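Local atomic coordinates of Nitrate/nitrite binding protein NrtA (PDB entry 2G29), a protein that binds nitrate as the solute-binding component of an ABC transporter that takes up nitrate, and probably nitrite, in a cyanobacterium. Residues E212-P215 and L216-V219. Residues are numbered along the deposited sequence; the frame is centred on the assembly and turned at random.
Sequences EPWP and LQTV
P213 and W214 meet Q217 and T218 in a local contact over the first turn or so of helix 214-221, which follows strand 207-211 of this periplasmic binding protein. It illustrates how a threonine hydroxyl can add a second bond to the helix carbonyl four residues back. P213, preceded by a cis peptide bond, holds the N-cap position, and the first i to i+4 backbone bond runs from Q217 N to P213 O at 3.0 Å; V219 N to P215 O, 3.2 Å, continues the series. Between them W214 O is gripped twice, by T218 N at 2.9 Å and by T218 OG1 at 2.8 Å, the two donors arriving from opposite faces of the carbonyl plane. The hydroxyl can reach it because OG1 sits beside its own backbone N (chi1 -65°). The indole meets P213 CG on one face and Q217 at its edge, where OE1 approaches the six-membered ring in its plane, 3.3 Å from W214 CZ3. With CG anti to the backbone N (chi1 177°) and the chain extended beyond it, Q217 runs alongside the tryptophan, its amide turned 80° from the ring. Its NE2 is bound by D295 and the indole NE1 by A41 O, so the amide nitrogen and the indole nitrogen each have a partner outside the turn. Replacing Q217 by alanine is likely to leave D295 without this amide donor and the indole edge without its neighbour. E212, salt-bridged to R299, lies close to nitrate-binding Q126, and P215 close to nitrate-binding G211, which puts this buried helix start near the nitrate site. P215 packs on V210 and T218 on F208 of strand 207-211, while Q217 and T218 touch V197 of helix 196-201.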
loop_
_atom_site.group_PDB
_atom_site.type_symbol
_atom_site.label_atom_id
_atom_site.label_comp_id
_atom_site.label_asym_id
_atom_site.label_seq_id
_atom_site.Cartn_x
_atom_site.Cartn_y
_atom_site.Cartn_z
ATOM N N GLU A 212 4.754 -3.635 6.449
ATOM C CA GLU A 212 5.882 -4.477 6.850
ATOM C C GLU A 212 7.129 -3.953 6.117
ATOM O O GLU A 212 7.046 -3.462 4.980
ATOM C CB GLU A 212 5.626 -5.927 6.460
ATOM C CG GLU A 212 4.425 -6.622 7.132
ATOM C CD GLU A 212 4.507 -6.757 8.665
ATOM O OE1 GLU A 212 5.561 -6.436 9.280
ATOM O OE2 GLU A 212 3.503 -7.235 9.240
ATOM N N PRO A 213 8.312 -4.175 6.680
ATOM C CA PRO A 213 8.626 -4.889 7.930
ATOM C C PRO A 213 8.558 -4.065 9.214
ATOM O O PRO A 213 8.869 -4.574 10.293
ATOM C CB PRO A 213 10.057 -5.355 7.660
ATOM C CG PRO A 213 10.668 -4.088 7.011
ATOM C CD PRO A 213 9.547 -3.693 6.010
ATOM N N TRP A 214 8.098 -2.822 9.132
ATOM C CA TRP A 214 8.191 -1.976 10.317
ATOM C C TRP A 214 7.350 -2.342 11.529
ATOM O O TRP A 214 7.802 -2.100 12.654
ATOM C CB TRP A 214 8.082 -0.494 9.854
ATOM C CG TRP A 214 8.982 -0.211 8.660
ATOM C CD1 TRP A 214 8.571 -0.036 7.357
ATOM C CD2 TRP A 214 10.433 -0.187 8.620
ATOM N NE1 TRP A 214 9.648 0.099 6.525
ATOM C CE2 TRP A 214 10.801 0.013 7.273
ATOM C CE3 TRP A 214 11.441 -0.323 9.591
ATOM C CZ2 TRP A 214 12.145 0.094 6.862
ATOM C CZ3 TRP A 214 12.787 -0.250 9.187
ATOM C CH2 TRP A 214 13.118 -0.039 7.836
ATOM N N PRO A 215 6.156 -2.956 11.337
ATOM C CA PRO A 215 5.369 -3.339 12.525
ATOM C C PRO A 215 6.148 -4.415 13.299
ATOM O O PRO A 215 6.244 -4.363 14.503
ATOM C CB PRO A 215 4.086 -3.904 11.912
ATOM C CG PRO A 215 3.920 -3.034 10.639
ATOM C CD PRO A 215 5.348 -3.046 10.105
ATOM N N LEU A 216 6.699 -5.403 12.602
ATOM C CA LEU A 216 7.429 -6.439 13.324
ATOM C C LEU A 216 8.704 -5.870 13.929
ATOM O O LEU A 216 9.084 -6.263 15.040
ATOM C CB LEU A 216 7.748 -7.625 12.404
ATOM C CG LEU A 216 8.574 -8.768 13.071
ATOM C CD1 LEU A 216 7.945 -9.256 14.372
ATOM C CD2 LEU A 216 8.662 -9.940 12.114
ATOM N N GLN A 217 9.378 -4.939 13.239
ATOM C CA GLN A 217 10.587 -4.396 13.804
ATOM C C GLN A 217 10.244 -3.654 15.095
ATOM O O GLN A 217 11.000 -3.669 16.054
ATOM C CB GLN A 217 11.266 -3.455 12.817
ATOM C CG GLN A 217 12.507 -2.823 13.457
ATOM C CD GLN A 217 13.343 -2.036 12.481
ATOM O OE1 GLN A 217 13.252 -0.808 12.417
ATOM N NE2 GLN A 217 14.153 -2.744 11.694
ATOM N N THR A 218 9.089 -2.997 15.113
ATOM C CA THR A 218 8.660 -2.267 16.312
ATOM C C THR A 218 8.559 -3.230 17.502
ATOM O O THR A 218 9.030 -2.910 18.619
ATOM C CB THR A 218 7.277 -1.638 16.072
ATOM O OG1 THR A 218 7.365 -0.638 15.043
ATOM C CG2 THR A 218 6.767 -0.978 17.329
ATOM N N VAL A 219 7.929 -4.386 17.246
ATOM C CA VAL A 219 7.754 -5.418 18.270
ATOM C C VAL A 219 9.106 -5.991 18.694
ATOM O O VAL A 219 9.433 -6.068 19.897
ATOM C CB VAL A 219 6.845 -6.541 17.731
ATOM C CG1 VAL A 219 6.882 -7.769 18.668
ATOM C CG2 VAL A 219 5.398 -6.042 17.611
#